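PDB 5YVD: Nsp15 from Middle East respiratory syndrome-related coronavirus, which acts as an endoribonuclease, probably cleaving viral RNA at uridylates as other members of its family do, and assembles from six copies of the chain. Local coordinates for residues Asn45-Pro50 against Arg90-Gly95; Glu56-Arg61 against Val84-Glu89; Arg61-His66 against Ala154-Ala159; Ile79-Val84 against Ile115-Arg120. All blocks are in the same frame, centred on the assembly; numbering follows the deposited sequence.

Contact 1 (Asn45-Pro50 against Arg90-Gly95)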
loop_
_atom_site.group_PDB
_atom_site.type_symbol
_atom_site.label_atom_id
_atom_site.label_comp_id
_atom_site.label_asym_id
_atom_site.label_seq_id
_atom_site.Cartn_x
_atom_site.Cartn_y
_atom_site.Cartn_z
ATOM N N ASN A 45 12.435 0.664 1.625
ATOM C CA ASN A 45 12.111 1.449 2.776
ATOM C C ASN A 45 11.725 0.572 3.927
ATOM O O ASN A 45 10.728 -0.138 3.831
ATOM C CB ASN A 45 10.920 2.344 2.448
ATOM C CG ASN A 45 10.647 3.353 3.520
ATOM O OD1 ASN A 45 11.375 3.450 4.506
ATOM N ND2 ASN A 45 9.607 4.142 3.320
ATOM N N LYS A 46 12.473 0.644 5.029
ATOM C CA LYS A 46 12.049 0.011 6.291
ATOM C C LYS A 46 11.781 1.033 7.387
ATOM O O LYS A 46 11.783 0.709 8.560
ATOM C CB LYS A 46 13.106 -0.979 6.764
ATOM C CG LYS A 46 13.616 -1.922 5.688
ATOM C CD LYS A 46 12.487 -2.717 5.066
ATOM C CE LYS A 46 13.009 -4.003 4.455
ATOM N NZ LYS A 46 11.883 -4.971 4.299
ATOM N N THR A 47 11.499 2.256 6.978
ATOM C CA THR A 47 11.384 3.415 7.851
ATOM C C THR A 47 9.923 3.742 8.036
ATOM O O THR A 47 9.066 3.172 7.349
ATOM C CB THR A 47 12.095 4.594 7.172
ATOM O OG1 THR A 47 13.469 4.229 7.017
ATOM C CG2 THR A 47 12.077 5.796 7.990
ATOM N N THR A 48 9.625 4.642 8.976
ATOM C CA THR A 48 8.285 5.234 9.065
ATOM C C THR A 48 8.190 6.491 8.236
ATOM O O THR A 48 7.178 7.202 8.322
ATOM C CB THR A 48 7.858 5.579 10.524
ATOM O OG1 THR A 48 8.670 6.655 11.041
ATOM C CG2 THR A 48 7.891 4.302 11.429
ATOM N N LEU A 49 9.202 6.742 7.405
ATOM C CA LEU A 49 9.264 7.953 6.592
ATOM C C LEU A 49 8.868 7.670 5.118
ATOM O O LEU A 49 8.962 6.534 4.642
ATOM C CB LEU A 49 10.652 8.564 6.654
ATOM C CG LEU A 49 11.099 9.082 8.015
ATOM C CD1 LEU A 49 12.560 9.466 7.981
ATOM C CD2 LEU A 49 10.276 10.289 8.456
ATOM N N PRO A 50 8.419 8.705 4.400
ATOM C CA PRO A 50 8.085 8.544 3.026
ATOM C C PRO A 50 9.275 7.963 2.277
ATOM O O PRO A 50 10.408 8.440 2.417
ATOM C CB PRO A 50 7.802 9.967 2.581
ATOM C CG PRO A 50 7.329 10.645 3.804
ATOM C CD PRO A 50 8.313 10.119 4.786
ATOM N N ARG A 90 19.095 -1.982 11.381
ATOM C CA ARG A 90 17.671 -1.586 11.325
ATOM C C ARG A 90 17.276 -1.100 9.951
ATOM O O ARG A 90 16.104 -1.130 9.625
ATOM C CB ARG A 90 17.321 -0.487 12.342
ATOM C CG ARG A 90 17.654 -0.830 13.772
ATOM C CD ARG A 90 17.087 0.199 14.722
ATOM N NE ARG A 90 17.747 1.500 14.570
ATOM C CZ ARG A 90 17.161 2.657 14.260
ATOM N NH1 ARG A 90 15.855 2.757 14.053
ATOM N NH2 ARG A 90 17.905 3.739 14.178
ATOM N N SER A 91 18.246 -0.643 9.159
ATOM C CA SER A 91 17.952 0.017 7.878
ATOM C C SER A 91 17.065 1.235 8.102
ATOM O O SER A 91 16.020 1.427 7.458
ATOM C CB SER A 91 17.347 -0.955 6.857
ATOM O OG SER A 91 18.366 -1.818 6.441
ATOM N N ASN A 92 17.512 2.036 9.060
ATOM C CA ASN A 92 16.850 3.262 9.445
ATOM C C ASN A 92 17.944 4.189 9.911
ATOM O O ASN A 92 19.121 3.843 9.943
ATOM C CB ASN A 92 15.799 2.998 10.573
ATOM C CG ASN A 92 14.692 4.081 10.663
ATOM O OD1 ASN A 92 14.934 5.264 10.463
ATOM N ND2 ASN A 92 13.485 3.666 10.981
ATOM N N ILE A 93 17.526 5.371 10.305
ATOM C CA ILE A 93 18.408 6.409 10.769
ATOM C C ILE A 93 18.367 6.465 12.289
ATOM O O ILE A 93 17.434 5.945 12.917
ATOM C CB ILE A 93 17.956 7.719 10.116
ATOM C CG1 ILE A 93 19.130 8.384 9.469
ATOM C CG2 ILE A 93 17.249 8.679 11.064
ATOM C CD1 ILE A 93 18.659 9.343 8.422
ATOM N N TYR A 94 19.377 7.077 12.895
ATOM C CA TYR A 94 19.323 7.281 14.332
ATOM C C TYR A 94 18.438 8.504 14.537
ATOM O O TYR A 94 18.755 9.576 14.025
ATOM C CB TYR A 94 20.718 7.462 14.942
ATOM C CG TYR A 94 20.685 7.736 16.431
ATOM C CD1 TYR A 94 20.597 9.029 16.908
ATOM C CD2 TYR A 94 20.728 6.707 17.358
ATOM C CE1 TYR A 94 20.582 9.304 18.262
ATOM C CE2 TYR A 94 20.709 6.971 18.724
ATOM C CZ TYR A 94 20.632 8.280 19.167
ATOM O OH TYR A 94 20.606 8.571 20.504
ATOM N N GLY A 95 17.320 8.319 15.243
ATOM C CA GLY A 95 16.346 9.377 15.464
ATOM C C GLY A 95 15.413 9.473 14.277
ATOM O O GLY A 95 15.341 8.537 13.487
HETATM O O HOH W 1 15.134 1.812 4.845
#
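K46 and T47 lie against S91 and N92, where the loop between strand 38-44 and helix 51-59 meets a small hairpin. That hairpin pairs strands 86-87 and 92-93. Opposite D87 it has a G1 beta bulge at S91 and N92. The loop begins as an Asx turn: N45 OD1 accepts from T47 N at 2.7 Å, with the donor above the carbonyl plane.

No direct hydrogen bond joins the two segments. A water bridges them instead. It accepts from K46 N at 2.9 Å and donates to S91 O at 2.8 Å.

The remaining contacts are van der Waals. K46 CG is anti to its carbonyl carbon (chi1 -47°) and lies 4.0 Å from S91 CB. Beyond CG the chain bends, and NZ ends up away from the hairpin, near E44 in a long, weak ion pair. The side chains of T47 and N92 cross at about a right angle. T47 CG2 sits 3.8 Å from N92 OD1, while N92 ND2 comes beside T47 CA.

Polar groups inside each segment fix its shape. N45 ND2 donates to L49 O at 2.8 Å and also bonds T51 OG1. R90 reaches back to I93 O through NH2, and its NE forms a salt bridge with D87. T48 OG1 bonds D39 of the second subunit. The contact thus joins the N-terminal oligomerisation region to the middle domain beside a subunit interface. The N92 amide is held by its own chain: I93 N meets a lone pair of N92 OD1, in the carbonyl plane, at 2.6 Å.

Contact 2 (Glu56-Arg61 against Val84-Glu89)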
loop_
_atom_site.group_PDB
_atom_site.type_symbol
_atom_site.label_atom_id
_atom_site.label_comp_id
_atom_site.label_asym_id
_atom_site.label_seq_id
_atom_site.Cartn_x
_atom_site.Cartn_y
_atom_site.Cartn_z
ATOM N N GLU A 56 16.729 9.302 0.608
ATOM C CA GLU A 56 17.642 10.460 0.565
ATOM C C GLU A 56 18.564 10.436 1.797
ATOM O O GLU A 56 19.768 10.630 1.699
ATOM C CB GLU A 56 16.847 11.779 0.464
ATOM C CG GLU A 56 17.682 13.058 0.491
ATOM C CD GLU A 56 16.868 14.354 0.413
ATOM O OE1 GLU A 56 15.800 14.349 -0.238
ATOM O OE2 GLU A 56 17.304 15.394 0.987
ATOM N N LEU A 57 17.989 10.154 2.956
ATOM C CA LEU A 57 18.757 10.119 4.179
ATOM C C LEU A 57 19.751 8.992 4.138
ATOM O O LEU A 57 20.898 9.141 4.551
ATOM C CB LEU A 57 17.833 9.931 5.352
ATOM C CG LEU A 57 16.913 11.111 5.646
ATOM C CD1 LEU A 57 16.049 10.866 6.872
ATOM C CD2 LEU A 57 17.731 12.382 5.808
ATOM N N TYR A 58 19.295 7.851 3.638
ATOM C CA TYR A 58 20.207 6.783 3.263
ATOM C C TYR A 58 21.372 7.280 2.400
ATOM O O TYR A 58 22.529 7.079 2.747
ATOM C CB TYR A 58 19.468 5.684 2.527
ATOM C CG TYR A 58 20.383 4.602 2.055
ATOM C CD1 TYR A 58 20.563 4.347 0.688
ATOM C CD2 TYR A 58 21.093 3.849 2.963
ATOM C CE1 TYR A 58 21.421 3.363 0.256
ATOM C CE2 TYR A 58 21.955 2.866 2.542
ATOM C CZ TYR A 58 22.114 2.631 1.199
ATOM O OH TYR A 58 22.964 1.634 0.833
ATOM N N ALA A 59 21.081 7.923 1.281
ATOM C CA ALA A 59 22.166 8.366 0.400
ATOM C C ALA A 59 23.065 9.407 1.036
ATOM O O ALA A 59 24.239 9.502 0.693
ATOM C CB ALA A 59 21.625 8.904 -0.910
ATOM N N LYS A 60 22.530 10.170 1.957
ATOM C CA LYS A 60 23.276 11.198 2.612
ATOM C C LYS A 60 23.942 10.689 3.866
ATOM O O LYS A 60 24.614 11.412 4.535
ATOM C CB LYS A 60 22.362 12.374 2.893
ATOM C CG LYS A 60 22.249 13.326 1.729
ATOM C CD LYS A 60 20.934 14.052 1.696
ATOM C CE LYS A 60 20.999 15.299 0.850
ATOM N NZ LYS A 60 20.201 16.399 1.429
ATOM N N ARG A 61 23.763 9.421 4.172
ATOM C CA ARG A 61 24.382 8.817 5.337
ATOM C C ARG A 61 25.796 9.262 5.457
ATOM O O ARG A 61 26.447 9.464 4.478
ATOM C CB ARG A 61 24.307 7.301 5.248
ATOM C CG ARG A 61 25.541 6.609 4.725
ATOM C CD ARG A 61 25.244 5.216 4.213
ATOM N NE ARG A 61 24.797 5.297 2.847
ATOM C CZ ARG A 61 25.216 4.531 1.860
ATOM N NH1 ARG A 61 26.075 3.569 2.057
ATOM N NH2 ARG A 61 24.747 4.735 0.662
ATOM N N VAL A 84 23.891 12.832 9.324
ATOM C CA VAL A 84 22.877 11.854 9.642
ATOM C C VAL A 84 23.570 10.508 9.688
ATOM O O VAL A 84 24.526 10.266 8.943
ATOM C CB VAL A 84 21.761 11.897 8.577
ATOM C CG1 VAL A 84 21.951 10.827 7.507
ATOM C CG2 VAL A 84 20.398 11.815 9.237
ATOM N N LEU A 85 23.114 9.657 10.594
ATOM C CA LEU A 85 23.788 8.406 10.870
ATOM C C LEU A 85 22.891 7.256 10.503
ATOM O O LEU A 85 21.764 7.171 11.016
ATOM C CB LEU A 85 24.139 8.339 12.343
ATOM C CG LEU A 85 25.305 9.223 12.813
ATOM C CD1 LEU A 85 25.527 9.028 14.309
ATOM C CD2 LEU A 85 26.604 8.916 12.078
ATOM N N TRP A 86 23.378 6.385 9.610
ATOM C CA TRP A 86 22.617 5.197 9.171
ATOM C C TRP A 86 22.901 4.020 10.082
ATOM O O TRP A 86 24.065 3.733 10.371
ATOM C CB TRP A 86 22.942 4.820 7.722
ATOM C CG TRP A 86 21.957 3.863 7.082
ATOM C CD1 TRP A 86 22.185 2.563 6.716
ATOM C CD2 TRP A 86 20.596 4.143 6.710
ATOM N NE1 TRP A 86 21.053 2.020 6.131
ATOM C CE2 TRP A 86 20.065 2.962 6.123
ATOM C CE3 TRP A 86 19.776 5.273 6.807
ATOM C CZ2 TRP A 86 18.755 2.881 5.653
ATOM C CZ3 TRP A 86 18.450 5.191 6.301
ATOM C CH2 TRP A 86 17.966 4.006 5.747
ATOM N N ASP A 87 21.827 3.380 10.550
ATOM C CA ASP A 87 21.897 2.101 11.260
ATOM C C ASP A 87 21.575 0.916 10.304
ATOM O O ASP A 87 20.416 0.730 9.865
ATOM C CB ASP A 87 20.940 2.118 12.453
ATOM C CG ASP A 87 20.998 0.829 13.265
ATOM O OD1 ASP A 87 21.189 -0.237 12.656
ATOM O OD2 ASP A 87 20.828 0.879 14.498
ATOM N N TYR A 88 22.593 0.110 10.007
ATOM C CA TYR A 88 22.476 -0.870 8.936
ATOM C C TYR A 88 21.697 -2.109 9.364
ATOM O O TYR A 88 21.072 -2.775 8.548
ATOM C CB TYR A 88 23.850 -1.282 8.407
ATOM C CG TYR A 88 24.577 -0.227 7.600
ATOM C CD1 TYR A 88 25.052 0.932 8.198
ATOM C CD2 TYR A 88 24.822 -0.396 6.246
ATOM C CE1 TYR A 88 25.739 1.894 7.467
ATOM C CE2 TYR A 88 25.503 0.569 5.506
ATOM C CZ TYR A 88 25.971 1.713 6.124
ATOM O OH TYR A 88 26.668 2.698 5.413
ATOM N N GLU A 89 21.728 -2.440 10.635
ATOM C CA GLU A 89 20.944 -3.559 11.093
ATOM C C GLU A 89 19.477 -3.171 10.924
ATOM O O GLU A 89 18.704 -3.933 10.373
ATOM C CB GLU A 89 21.263 -3.865 12.549
ATOM C CG GLU A 89 20.501 -5.044 13.154
ATOM C CD GLU A 89 20.486 -5.000 14.689
ATOM O OE1 GLU A 89 20.749 -3.920 15.263
ATOM O OE2 GLU A 89 20.208 -6.037 15.327
#
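Y58 and W86 form the aromatic part of this buried contact. Both rings leave the backbone in the same way: Y58 CG (chi1 177°) and W86 CG (chi1 -165°) are each anti to the backbone N. The pair is T-shaped, with the edge of Y58 toward the face of W86. The Y58 ring and the W86 five-membered ring have centroids 5.0 Å apart and planes at 62°. Y58 CB adds a CH-pi contact, 4.0 Å from the centroid of the W86 six-membered ring. W86 CD1 in turn lies over the centre of the Y88 ring.

V84 packs on the end of helix 51-59. Its CG1 lies 3.6 Å from L57 O and 3.8 Å from R61 CA, and its CG2 is 4.4 Å from L57 CD2. R61 CB meets W86 CB. In this way the helix end packs on the first strand of the 86-93 hairpin. I93 of the second strand also touches L57, V84 and W86.

Within 56-61, Y58 O accepts from R61 N and R61 NE, from opposite faces of its plane. R61 NE donates to Y58 O at 2.9 Å, with Y58 O close to the guanidinium plane. R61 NH2 lies over one face of the Y58 ring, toward its rim, in a cation-pi pair. Y88 OH meets R61 CD at 3.1 Å, near the plane of the guanidinium; no hydrogen bond crosses the contact. E263 of the fifth subunit bonds Y58 OH.

Contact 3 (Arg61-His66 against Ala154-Ala159)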
loop_
_atom_site.group_PDB
_atom_site.type_symbol
_atom_site.label_atom_id
_atom_site.label_comp_id
_atom_site.label_asym_id
_atom_site.label_seq_id
_atom_site.Cartn_x
_atom_site.Cartn_y
_atom_site.Cartn_z
ATOM N N ARG A 61 23.763 9.421 4.172
ATOM C CA ARG A 61 24.382 8.817 5.337
ATOM C C ARG A 61 25.796 9.262 5.457
ATOM O O ARG A 61 26.447 9.464 4.478
ATOM C CB ARG A 61 24.307 7.301 5.248
ATOM C CG ARG A 61 25.541 6.609 4.725
ATOM C CD ARG A 61 25.244 5.216 4.213
ATOM N NE ARG A 61 24.797 5.297 2.847
ATOM C CZ ARG A 61 25.216 4.531 1.860
ATOM N NH1 ARG A 61 26.075 3.569 2.057
ATOM N NH2 ARG A 61 24.747 4.735 0.662
ATOM N N ALA A 62 26.275 9.433 6.666
ATOM C CA ALA A 62 27.647 9.814 6.875
ATOM C C ALA A 62 28.603 8.662 6.822
ATOM O O ALA A 62 28.553 7.814 7.651
ATOM C CB ALA A 62 27.775 10.482 8.199
ATOM N N VAL A 63 29.518 8.682 5.874
ATOM C CA VAL A 63 30.408 7.570 5.646
ATOM C C VAL A 63 31.710 7.722 6.410
ATOM O O VAL A 63 32.750 8.039 5.846
ATOM C CB VAL A 63 30.667 7.396 4.160
ATOM C CG1 VAL A 63 31.493 6.123 3.900
ATOM C CG2 VAL A 63 29.327 7.307 3.475
ATOM N N ARG A 64 31.634 7.464 7.705
ATOM C CA ARG A 64 32.766 7.648 8.615
ATOM C C ARG A 64 32.497 6.814 9.830
ATOM O O ARG A 64 31.361 6.438 10.059
ATOM C CB ARG A 64 32.864 9.117 9.049
ATOM C CG ARG A 64 31.512 9.689 9.441
ATOM C CD ARG A 64 31.556 10.909 10.342
ATOM N NE ARG A 64 31.873 12.135 9.634
ATOM C CZ ARG A 64 31.276 13.304 9.851
ATOM N NH1 ARG A 64 30.307 13.447 10.754
ATOM N NH2 ARG A 64 31.664 14.354 9.152
ATOM N N SER A 65 33.515 6.540 10.623
ATOM C CA SER A 65 33.301 5.798 11.866
ATOM C C SER A 65 32.637 6.685 12.909
ATOM O O SER A 65 32.693 7.921 12.845
ATOM C CB SER A 65 34.614 5.265 12.423
ATOM O OG SER A 65 35.538 6.316 12.673
ATOM N N HIS A 66 31.988 6.061 13.872
ATOM C CA HIS A 66 31.414 6.819 14.971
ATOM C C HIS A 66 31.188 5.897 16.147
ATOM O O HIS A 66 31.149 4.677 15.962
ATOM C CB HIS A 66 30.113 7.516 14.550
ATOM C CG HIS A 66 29.060 6.599 14.016
ATOM N ND1 HIS A 66 28.139 5.972 14.824
ATOM C CD2 HIS A 66 28.758 6.232 12.746
ATOM C CE1 HIS A 66 27.325 5.242 14.078
ATOM N NE2 HIS A 66 27.676 5.384 12.811
ATOM N N ALA A 154 34.378 0.871 17.508
ATOM C CA ALA A 154 33.459 1.867 16.959
ATOM C C ALA A 154 32.680 1.252 15.790
ATOM O O ALA A 154 32.963 0.140 15.347
ATOM C CB ALA A 154 34.241 3.100 16.498
ATOM N N TYR A 155 31.703 1.985 15.288
ATOM C CA TYR A 155 30.850 1.495 14.235
ATOM C C TYR A 155 31.299 2.131 12.934
ATOM O O TYR A 155 31.588 3.313 12.921
ATOM C CB TYR A 155 29.434 1.918 14.563
ATOM C CG TYR A 155 28.343 1.328 13.710
ATOM C CD1 TYR A 155 27.889 1.973 12.556
ATOM C CD2 TYR A 155 27.721 0.153 14.088
ATOM C CE1 TYR A 155 26.844 1.445 11.812
ATOM C CE2 TYR A 155 26.693 -0.387 13.339
ATOM C CZ TYR A 155 26.254 0.253 12.212
ATOM O OH TYR A 155 25.227 -0.325 11.515
ATOM N N PHE A 156 31.375 1.356 11.852
ATOM C CA PHE A 156 31.690 1.922 10.528
ATOM C C PHE A 156 31.008 1.141 9.386
ATOM O O PHE A 156 31.250 -0.061 9.223
ATOM C CB PHE A 156 33.216 1.986 10.321
ATOM C CG PHE A 156 33.644 2.591 9.003
ATOM C CD1 PHE A 156 33.123 3.811 8.567
ATOM C CD2 PHE A 156 34.601 1.958 8.209
ATOM C CE1 PHE A 156 33.529 4.358 7.366
ATOM C CE2 PHE A 156 35.013 2.505 7.005
ATOM C CZ PHE A 156 34.480 3.703 6.585
ATOM N N ASN A 157 30.150 1.826 8.615
ATOM C CA ASN A 157 29.431 1.216 7.491
ATOM C C ASN A 157 28.735 -0.139 7.825
ATOM O O ASN A 157 28.719 -1.051 7.005
ATOM C CB ASN A 157 30.379 1.023 6.295
ATOM C CG ASN A 157 30.948 2.332 5.755
ATOM O OD1 ASN A 157 30.408 3.422 5.977
ATOM N ND2 ASN A 157 32.049 2.224 5.023
ATOM N N GLY A 158 28.169 -0.269 9.017
ATOM C CA GLY A 158 27.543 -1.518 9.426
ATOM C C GLY A 158 28.384 -2.444 10.300
ATOM O O GLY A 158 27.830 -3.310 10.977
ATOM N N ALA A 159 29.707 -2.277 10.297
ATOM C CA ALA A 159 30.620 -3.159 11.067
ATOM C C ALA A 159 31.126 -2.577 12.365
ATOM O O ALA A 159 31.181 -1.360 12.542
ATOM C CB ALA A 159 31.835 -3.542 10.224
HETATM O O HOH W 2 28.086 4.628 6.409
HETATM O O HOH W 3 29.261 4.656 9.480
#
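H66 and Y155 are brought together by different first torsions. H66 CG stands between its backbone N and carbonyl carbon (chi1 57°), in the crowded position. Y155 CG is anti to its backbone N (chi1 -171°). The two side chains then lie side by side and point the same way. H66 NE2 is 3.4 Å from Y155 CD1, and Y155 CB lies over one face of the imidazole. The rings meet obliquely, with planes 40° apart. F69 meets both rings edge-to-face.

H66 and Y155 form an antiparallel hydrogen-bonded pair. H66 N donates to Y155 O at 2.9 Å, and Y155 N donates to H66 O at 2.8 Å. S65 CA adds a CA-H...O contact to Y155 O.

Further along, the F156 ring lies against the backbone of residues 63-65. Its CD1 comes nearest R64 C, and V63 C lies at its edge. V63 is the centre of an inverse gamma turn, and its CG1 packs on N157 OD1 at 3.6 Å. Two waters bridge the segments. One donates to N157 OD1 at 2.7 Å and only weakly to A62 O. Another donates to R64 O at 2.8 Å and accepts from N157 N. T278 of the fifth subunit bonds N157 ND2 through OG1.

F156 to A159 form a type I' turn, closed by F156 N to A159 O and A159 N to F156 O. This is a beta hairpin with a two-residue loop, N157-G158, between strands 153-156 and 159-162. H66 is added to the other edge of strand 153-156 by a single antiparallel bridge.

Contact 4 (Ile79-Val84 against Ile115-Arg120)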
loop_
_atom_site.group_PDB
_atom_site.type_symbol
_atom_site.label_atom_id
_atom_site.label_comp_id
_atom_site.label_asym_id
_atom_site.label_seq_id
_atom_site.Cartn_x
_atom_site.Cartn_y
_atom_site.Cartn_z
ATOM N N ILE A 79 19.413 14.228 18.255
ATOM C CA ILE A 79 19.532 14.552 16.815
ATOM C C ILE A 79 20.987 14.913 16.456
ATOM O O ILE A 79 21.793 15.225 17.352
ATOM C CB ILE A 79 18.564 15.700 16.495
ATOM C CG1 ILE A 79 18.572 16.076 15.020
ATOM C CG2 ILE A 79 18.879 16.923 17.336
ATOM C CD1 ILE A 79 17.358 16.910 14.644
ATOM N N CYS A 80 21.355 14.836 15.179
ATOM C CA CYS A 80 22.729 15.159 14.799
ATOM C C CYS A 80 22.786 16.500 14.034
ATOM O O CYS A 80 21.821 16.902 13.385
ATOM C CB CYS A 80 23.342 14.022 13.966
ATOM S SG CYS A 80 23.752 12.483 14.848
ATOM N N TYR A 81 23.932 17.183 14.111
ATOM C CA TYR A 81 24.112 18.493 13.495
ATOM C C TYR A 81 24.832 18.413 12.177
ATOM O O TYR A 81 26.039 18.232 12.131
ATOM C CB TYR A 81 24.906 19.415 14.412
ATOM C CG TYR A 81 25.038 20.849 13.906
ATOM C CD1 TYR A 81 26.243 21.318 13.379
ATOM C CD2 TYR A 81 23.957 21.744 13.972
ATOM C CE1 TYR A 81 26.376 22.621 12.936
ATOM C CE2 TYR A 81 24.086 23.056 13.525
ATOM C CZ TYR A 81 25.300 23.494 13.002
ATOM O OH TYR A 81 25.447 24.809 12.574
ATOM N N LYS A 82 24.068 18.569 11.109
ATOM C CA LYS A 82 24.594 18.679 9.755
ATOM C C LYS A 82 25.130 17.361 9.244
ATOM O O LYS A 82 25.832 17.321 8.246
ATOM C CB LYS A 82 25.623 19.808 9.634
ATOM C CG LYS A 82 24.986 21.179 9.459
ATOM C CD LYS A 82 26.058 22.263 9.389
ATOM C CE LYS A 82 25.695 23.365 8.406
ATOM N NZ LYS A 82 24.405 24.018 8.766
ATOM N N PHE A 83 24.748 16.281 9.905
ATOM C CA PHE A 83 24.985 14.959 9.368
ATOM C C PHE A 83 23.893 14.033 9.855
ATOM O O PHE A 83 23.089 14.386 10.687
ATOM C CB PHE A 83 26.389 14.417 9.745
ATOM C CG PHE A 83 26.563 14.103 11.210
ATOM C CD1 PHE A 83 26.878 15.103 12.112
ATOM C CD2 PHE A 83 26.419 12.809 11.684
ATOM C CE1 PHE A 83 27.021 14.820 13.454
ATOM C CE2 PHE A 83 26.571 12.527 13.039
ATOM C CZ PHE A 83 26.871 13.532 13.919
ATOM N N VAL A 84 23.891 12.832 9.324
ATOM C CA VAL A 84 22.877 11.854 9.642
ATOM C C VAL A 84 23.570 10.508 9.688
ATOM O O VAL A 84 24.526 10.266 8.943
ATOM C CB VAL A 84 21.761 11.897 8.577
ATOM C CG1 VAL A 84 21.951 10.827 7.507
ATOM C CG2 VAL A 84 20.398 11.815 9.237
ATOM N N ILE A 115 21.768 18.159 20.970
ATOM C CA ILE A 115 22.320 18.067 19.626
ATOM C C ILE A 115 23.752 17.529 19.676
ATOM O O ILE A 115 24.616 18.042 20.426
ATOM C CB ILE A 115 22.343 19.458 18.933
ATOM C CG1 ILE A 115 20.954 20.121 19.062
ATOM C CG2 ILE A 115 22.845 19.345 17.494
ATOM C CD1 ILE A 115 20.756 21.322 18.173
ATOM N N CYS A 116 23.999 16.522 18.841
ATOM C CA CYS A 116 25.272 15.856 18.778
ATOM C C CYS A 116 26.081 16.419 17.635
ATOM O O CYS A 116 25.644 16.366 16.491
ATOM C CB CYS A 116 25.047 14.368 18.558
ATOM S SG CYS A 116 26.573 13.464 18.286
ATOM N N PHE A 117 27.263 16.948 17.939
ATOM C CA PHE A 117 28.114 17.603 16.934
ATOM C C PHE A 117 29.374 16.782 16.737
ATOM O O PHE A 117 29.785 16.059 17.655
ATOM C CB PHE A 117 28.563 18.976 17.431
ATOM C CG PHE A 117 27.460 19.947 17.701
ATOM C CD1 PHE A 117 26.746 19.902 18.886
ATOM C CD2 PHE A 117 27.181 20.952 16.805
ATOM C CE1 PHE A 117 25.759 20.835 19.149
ATOM C CE2 PHE A 117 26.184 21.865 17.054
ATOM C CZ PHE A 117 25.485 21.816 18.233
ATOM N N ASP A 118 30.035 16.945 15.586
ATOM C CA ASP A 118 31.241 16.151 15.274
ATOM C C ASP A 118 32.407 17.020 14.802
ATOM O O ASP A 118 32.227 17.918 13.995
ATOM C CB ASP A 118 30.898 15.070 14.217
ATOM C CG ASP A 118 32.044 14.058 13.982
ATOM O OD1 ASP A 118 33.111 14.454 13.435
ATOM O OD2 ASP A 118 31.856 12.854 14.304
ATOM N N ILE A 119 33.609 16.719 15.290
ATOM C CA ILE A 119 34.803 17.455 14.898
ATOM C C ILE A 119 35.066 17.402 13.386
ATOM O O ILE A 119 35.654 18.309 12.833
ATOM C CB ILE A 119 36.040 16.935 15.657
ATOM C CG1 ILE A 119 37.264 17.853 15.472
ATOM C CG2 ILE A 119 36.413 15.541 15.192
ATOM C CD1 ILE A 119 37.622 18.649 16.687
ATOM N N ARG A 120 34.661 16.332 12.714
ATOM C CA ARG A 120 34.959 16.201 11.280
ATOM C C ARG A 120 34.137 17.141 10.389
ATOM O O ARG A 120 34.444 17.288 9.209
ATOM C CB ARG A 120 34.816 14.754 10.820
ATOM C CG ARG A 120 35.980 13.893 11.279
ATOM C CD ARG A 120 35.655 12.407 11.317
ATOM N NE ARG A 120 34.669 12.095 12.354
ATOM C CZ ARG A 120 34.226 10.877 12.630
ATOM N NH1 ARG A 120 34.662 9.799 11.959
ATOM N NH2 ARG A 120 33.336 10.743 13.586
#
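I79 and C80 pair in parallel with I115 and C116 at one edge of the mixed beta sheet of the middle domain. C116 N donates to I79 O at 3.0 Å, and Y81 N donates to C116 O, also at 3.0 Å. C116 is thus held through both its N and its O. I79 and I115 lie side by side on one face of the sheet, with I79 CG2 4.2 Å from I115 CG1. C80 and C116 occupy the other face.

Strand 79-80 is outermost in the sheet within this chain. Strand 115-118 has strand 134-138 as its other neighbour.

Just past the paired residues, aromatic side chains extend the contact. The Y81 ring has F117 CE2 over one face and K82 CG over the opposite face. F117 CE2 is 3.5 Å from Y81 CG, and the two ring planes are at 40°. I115 CG2 touches Y81 CB at 3.7 Å and also lies over a face of the F117 ring.

F83 CG stands between its backbone N and carbonyl carbon (chi1 69°), which brings it back toward C80, and C80 CB lies over one face of the ring. F83 CE1 lies 3.7 Å from C116 O and 4.0 Å from D118 CB. R64 makes a cation-pi contact with the same ring.

D118 OD1 accepts from R120 N in an Asx turn. Within the second segment R120 and D118 also form a salt bridge, NE to OD1 and NH2 to OD2, both on syn lone pairs.

From the N terminus, the loop after strand 38-44 starts contact 1, which closes at the 86-93 hairpin. Contact 2 is nested inside that loop, joining helix 51-59 to the hairpin's first strand. Contact 3 starts at R61, shared with contact 2, and closes far along the chain at strand 153-156. Contact 4 is nested inside it and shares V84 with contact 2. Contacts 1 and 2 each cross contacts 3 and 4. A probable hydrogen bond from A62 N to V84 O links contact 3 to contacts 2 and 4. Together they tie the N-terminal oligomerisation region to the middle-domain hairpins and mixed sheet. Contacts 2 and 3 also touch the fifth subunit.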